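Local coordinates for integron gene cassette protein HFX_CASS3 (Uncultured bacterium, PDB 3FYN) that is of unknown function but belongs to the GNAT family, and so may transfer an acyl group from a coenzyme A thioester, at residues A[26-40]-A[61-75]. Numbering follows the deposited sequence.
Sequences VRTAHIGDVPVLVRL and FKALLGKPDLGRIWL
Arg27 and Leu75 form an antiparallel hydrogen-bonded pair at the start of the GNAT fold, where edge strand 26-28 joins strand 71-78 and helices 34-47 and 54-66 pack on the sheet face that carries Leu75. Arg27 N gives Leu75 O a nearly straight bond of 2.9 Å, and Leu75 N returns one to Arg27 O; two residues on, Ala29 N bonds Ile73 O. The Arg27 and Leu75 side chains run alongside, Leu75 lying over one face of the Arg27 guanidinium. With CG set between backbone N and carbonyl carbon (chi1 68°), the extended arginine meets Asp33 end-on: NH1 bonds OD2 at 2.9 Å, and NH2 bonds OD1 from above the carboxylate plane. His30 N also bonds OD2, from the opposite face to NH1, and the three bonds hold the carboxylate's rotation. An alanine at Asp33 would probably leave the Arg27 guanidinium without its counter-charge and His30 N without the carboxylate it bonds, freeing the arginine to swing off Leu75. Leu75 CD1 sits 3.3 Å from Asp33 CG, while CD2 turns to Leu37 CD2 and Leu40 CD1. On the sheet's other side Val26 CG1 packs on Trp74 CB. Between the helices, Leu65 and Val34 side chains pass in opposite directions, Leu65 CD1 3.7 Å from Val34 CG2. Leu37 CB makes a CH-pi contact over the centre of the Phe61 ring, 3.7 Å from its centroid, as Val38 CG2 touches Phe61 CD2.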
# COMPACT_ATOMS: atom_id res chain seq x y z
N VAL A 26 -11.12 -20.75 -7.52
CA VAL A 26 -10.61 -19.39 -7.58
C VAL A 26 -9.69 -19.26 -8.79
O VAL A 26 -8.64 -19.91 -8.85
CB VAL A 26 -9.85 -19.02 -6.30
CG1 VAL A 26 -9.46 -17.54 -6.31
CG2 VAL A 26 -10.71 -19.34 -5.07
N ARG A 27 -10.08 -18.43 -9.76
CA ARG A 27 -9.39 -18.37 -11.04
C ARG A 27 -8.92 -16.96 -11.36
O ARG A 27 -9.52 -15.97 -10.92
CB ARG A 27 -10.30 -18.87 -12.17
CG ARG A 27 -11.49 -17.98 -12.49
CD ARG A 27 -12.09 -18.37 -13.84
NE ARG A 27 -13.27 -17.60 -14.21
CZ ARG A 27 -13.24 -16.41 -14.83
NH1 ARG A 27 -12.08 -15.84 -15.12
NH2 ARG A 27 -14.37 -15.80 -15.14
N THR A 28 -7.87 -16.86 -12.16
CA THR A 28 -7.37 -15.55 -12.55
C THR A 28 -8.39 -14.84 -13.43
O THR A 28 -9.09 -15.47 -14.23
CB THR A 28 -6.02 -15.66 -13.29
OG1 THR A 28 -6.18 -16.47 -14.46
CG2 THR A 28 -4.98 -16.28 -12.38
N ALA A 29 -8.50 -13.53 -13.26
CA ALA A 29 -9.43 -12.73 -14.05
C ALA A 29 -8.72 -12.13 -15.26
O ALA A 29 -7.53 -11.83 -15.21
CB ALA A 29 -10.04 -11.63 -13.19
N HIS A 30 -9.46 -11.98 -16.35
CA HIS A 30 -8.93 -11.40 -17.58
C HIS A 30 -9.80 -10.22 -18.02
O HIS A 30 -10.83 -9.94 -17.42
CB HIS A 30 -8.87 -12.45 -18.69
CG HIS A 30 -10.16 -13.19 -18.91
ND1 HIS A 30 -10.40 -14.43 -18.38
CD2 HIS A 30 -11.27 -12.84 -19.59
CE1 HIS A 30 -11.61 -14.83 -18.73
NE2 HIS A 30 -12.16 -13.89 -19.47
N ILE A 31 -9.38 -9.54 -19.09
CA ILE A 31 -10.08 -8.36 -19.57
C ILE A 31 -11.56 -8.64 -19.88
O ILE A 31 -12.41 -7.79 -19.63
CB ILE A 31 -9.37 -7.76 -20.81
CG1 ILE A 31 -9.92 -6.37 -21.12
CG2 ILE A 31 -9.49 -8.69 -22.01
CD1 ILE A 31 -9.55 -5.34 -20.08
N GLY A 32 -11.86 -9.84 -20.38
CA GLY A 32 -13.22 -10.19 -20.71
C GLY A 32 -14.13 -10.30 -19.50
O GLY A 32 -15.36 -10.35 -19.63
N ASP A 33 -13.53 -10.33 -18.32
CA ASP A 33 -14.29 -10.45 -17.07
C ASP A 33 -14.74 -9.11 -16.52
O ASP A 33 -15.44 -9.07 -15.49
CB ASP A 33 -13.45 -11.15 -16.01
CG ASP A 33 -13.22 -12.62 -16.30
OD1 ASP A 33 -14.18 -13.32 -16.69
OD2 ASP A 33 -12.08 -13.09 -16.12
N VAL A 34 -14.34 -8.02 -17.16
CA VAL A 34 -14.65 -6.70 -16.62
C VAL A 34 -16.15 -6.48 -16.39
O VAL A 34 -16.55 -5.98 -15.34
CB VAL A 34 -14.03 -5.56 -17.46
CG1 VAL A 34 -14.62 -4.20 -17.06
CG2 VAL A 34 -12.51 -5.55 -17.30
N PRO A 35 -17.00 -6.86 -17.35
CA PRO A 35 -18.43 -6.65 -17.07
C PRO A 35 -18.91 -7.36 -15.80
O PRO A 35 -19.69 -6.78 -15.04
CB PRO A 35 -19.11 -7.22 -18.32
CG PRO A 35 -18.11 -6.98 -19.41
CD PRO A 35 -16.77 -7.24 -18.76
N VAL A 36 -18.47 -8.60 -15.57
CA VAL A 36 -18.86 -9.32 -14.37
C VAL A 36 -18.22 -8.71 -13.11
O VAL A 36 -18.87 -8.59 -12.07
CB VAL A 36 -18.57 -10.83 -14.48
CG1 VAL A 36 -18.58 -11.49 -13.11
CG2 VAL A 36 -19.59 -11.50 -15.40
N LEU A 37 -16.96 -8.29 -13.22
CA LEU A 37 -16.29 -7.65 -12.09
C LEU A 37 -17.01 -6.37 -11.67
O LEU A 37 -17.18 -6.10 -10.48
CB LEU A 37 -14.83 -7.34 -12.43
CG LEU A 37 -13.92 -8.57 -12.42
CD1 LEU A 37 -12.61 -8.30 -13.16
CD2 LEU A 37 -13.68 -9.05 -10.98
N VAL A 38 -17.44 -5.59 -12.66
CA VAL A 38 -18.18 -4.37 -12.38
C VAL A 38 -19.51 -4.65 -11.69
O VAL A 38 -19.88 -3.96 -10.74
CB VAL A 38 -18.37 -3.53 -13.65
CG1 VAL A 38 -19.31 -2.35 -13.38
CG2 VAL A 38 -17.02 -3.02 -14.15
N ARG A 39 -20.23 -5.68 -12.15
CA ARG A 39 -21.48 -6.04 -11.49
C ARG A 39 -21.24 -6.46 -10.05
O ARG A 39 -21.97 -6.05 -9.14
CB ARG A 39 -22.21 -7.17 -12.23
CG ARG A 39 -23.46 -7.61 -11.49
CD ARG A 39 -24.30 -8.59 -12.29
NE ARG A 39 -23.66 -9.90 -12.41
CZ ARG A 39 -22.90 -10.26 -13.45
NH1 ARG A 39 -22.70 -9.40 -14.44
NH2 ARG A 39 -22.35 -11.46 -13.48
N LEU A 40 -20.22 -7.28 -9.83
CA LEU A 40 -19.92 -7.76 -8.49
C LEU A 40 -19.53 -6.59 -7.58
O LEU A 40 -20.00 -6.51 -6.44
CB LEU A 40 -18.83 -8.84 -8.51
CG LEU A 40 -19.29 -10.18 -9.08
CD1 LEU A 40 -18.08 -11.07 -9.31
CD2 LEU A 40 -20.29 -10.87 -8.16
N PHE A 61 -10.88 -1.36 -12.98
CA PHE A 61 -10.56 -2.76 -13.27
C PHE A 61 -9.65 -2.85 -14.49
O PHE A 61 -8.71 -3.64 -14.51
CB PHE A 61 -11.83 -3.60 -13.47
CG PHE A 61 -12.50 -4.00 -12.18
CD1 PHE A 61 -11.85 -4.80 -11.26
CD2 PHE A 61 -13.81 -3.61 -11.93
CE1 PHE A 61 -12.48 -5.18 -10.08
CE2 PHE A 61 -14.44 -3.98 -10.75
CZ PHE A 61 -13.78 -4.78 -9.82
N LYS A 62 -9.92 -2.04 -15.51
CA LYS A 62 -9.10 -2.06 -16.70
C LYS A 62 -7.68 -1.59 -16.41
O LYS A 62 -6.73 -2.14 -16.94
CB LYS A 62 -9.72 -1.23 -17.82
CG LYS A 62 -10.85 -1.95 -18.53
CD LYS A 62 -11.64 -1.01 -19.43
CE LYS A 62 -10.83 -0.53 -20.61
NZ LYS A 62 -11.67 0.31 -21.53
N ALA A 63 -7.55 -0.58 -15.56
CA ALA A 63 -6.23 -0.09 -15.19
C ALA A 63 -5.40 -1.18 -14.53
O ALA A 63 -4.22 -1.37 -14.86
CB ALA A 63 -6.35 1.11 -14.26
N LEU A 64 -6.01 -1.89 -13.59
CA LEU A 64 -5.30 -2.91 -12.85
C LEU A 64 -4.98 -4.11 -13.75
O LEU A 64 -3.87 -4.61 -13.73
CB LEU A 64 -6.11 -3.33 -11.62
CG LEU A 64 -5.45 -4.30 -10.65
CD1 LEU A 64 -4.05 -3.85 -10.29
CD2 LEU A 64 -6.30 -4.43 -9.41
N LEU A 65 -5.96 -4.55 -14.54
CA LEU A 65 -5.74 -5.67 -15.45
C LEU A 65 -4.72 -5.35 -16.54
O LEU A 65 -4.08 -6.24 -17.09
CB LEU A 65 -7.07 -6.12 -16.09
CG LEU A 65 -8.07 -6.78 -15.14
CD1 LEU A 65 -9.43 -6.95 -15.82
CD2 LEU A 65 -7.55 -8.12 -14.63
N GLY A 66 -4.57 -4.07 -16.86
CA GLY A 66 -3.66 -3.64 -17.91
C GLY A 66 -2.22 -3.52 -17.46
O GLY A 66 -1.30 -3.43 -18.29
N LYS A 67 -2.00 -3.52 -16.15
CA LYS A 67 -0.65 -3.35 -15.61
C LYS A 67 -0.42 -4.31 -14.45
O LYS A 67 -0.66 -3.96 -13.30
CB LYS A 67 -0.43 -1.90 -15.18
CG LYS A 67 1.02 -1.56 -14.85
CD LYS A 67 1.24 -0.05 -14.80
CE LYS A 67 2.69 0.27 -14.43
NZ LYS A 67 2.93 1.74 -14.32
N PRO A 68 0.03 -5.53 -14.76
CA PRO A 68 0.26 -6.60 -13.77
C PRO A 68 1.17 -6.17 -12.62
O PRO A 68 1.06 -6.73 -11.53
CB PRO A 68 0.93 -7.70 -14.60
CG PRO A 68 0.40 -7.49 -15.97
CD PRO A 68 0.27 -6.00 -16.13
N ASP A 69 2.03 -5.19 -12.84
CA ASP A 69 2.89 -4.69 -11.77
C ASP A 69 2.07 -4.11 -10.63
O ASP A 69 2.52 -4.05 -9.49
CB ASP A 69 3.85 -3.62 -12.30
CG ASP A 69 5.02 -4.21 -13.06
OD1 ASP A 69 5.12 -5.45 -13.14
OD2 ASP A 69 5.85 -3.42 -13.56
N LEU A 70 0.85 -3.69 -10.94
CA LEU A 70 -0.03 -3.07 -9.95
C LEU A 70 -0.71 -4.09 -9.06
O LEU A 70 -1.13 -3.78 -7.95
CB LEU A 70 -1.08 -2.20 -10.64
CG LEU A 70 -0.62 -0.93 -11.36
CD1 LEU A 70 -1.79 -0.28 -12.08
CD2 LEU A 70 0.02 0.06 -10.39
N GLY A 71 -0.84 -5.32 -9.55
CA GLY A 71 -1.53 -6.34 -8.78
C GLY A 71 -2.27 -7.34 -9.64
O GLY A 71 -2.00 -7.46 -10.84
N ARG A 72 -3.21 -8.05 -9.03
CA ARG A 72 -3.88 -9.17 -9.67
C ARG A 72 -5.31 -9.27 -9.19
O ARG A 72 -5.62 -8.87 -8.08
CB ARG A 72 -3.18 -10.49 -9.30
CG ARG A 72 -1.72 -10.58 -9.70
CD ARG A 72 -1.58 -10.79 -11.19
NE ARG A 72 -0.27 -11.33 -11.52
CZ ARG A 72 0.84 -10.60 -11.56
NH1 ARG A 72 0.77 -9.30 -11.30
NH2 ARG A 72 2.00 -11.16 -11.87
N ILE A 73 -6.17 -9.83 -10.03
CA ILE A 73 -7.56 -10.05 -9.67
C ILE A 73 -7.91 -11.51 -9.92
O ILE A 73 -7.51 -12.09 -10.93
CB ILE A 73 -8.50 -9.16 -10.50
CG1 ILE A 73 -8.07 -7.69 -10.41
CG2 ILE A 73 -9.95 -9.33 -10.06
CD1 ILE A 73 -8.81 -6.77 -11.37
N TRP A 74 -8.65 -12.11 -8.98
CA TRP A 74 -9.19 -13.46 -9.16
C TRP A 74 -10.70 -13.42 -9.03
O TRP A 74 -11.25 -12.61 -8.27
CB TRP A 74 -8.65 -14.40 -8.08
CG TRP A 74 -7.22 -14.78 -8.21
CD1 TRP A 74 -6.72 -15.93 -8.77
CD2 TRP A 74 -6.09 -14.06 -7.71
NE1 TRP A 74 -5.36 -15.96 -8.67
CE2 TRP A 74 -4.94 -14.82 -8.03
CE3 TRP A 74 -5.93 -12.84 -7.03
CZ2 TRP A 74 -3.65 -14.40 -7.69
CZ3 TRP A 74 -4.65 -12.43 -6.69
CH2 TRP A 74 -3.53 -13.21 -7.02
N LEU A 75 -11.38 -14.30 -9.77
CA LEU A 75 -12.81 -14.48 -9.65
C LEU A 75 -13.07 -15.77 -8.90
O LEU A 75 -12.28 -16.72 -8.98
CB LEU A 75 -13.48 -14.54 -11.02
CG LEU A 75 -13.73 -13.16 -11.64
CD1 LEU A 75 -13.82 -13.23 -13.16
CD2 LEU A 75 -14.99 -12.54 -11.06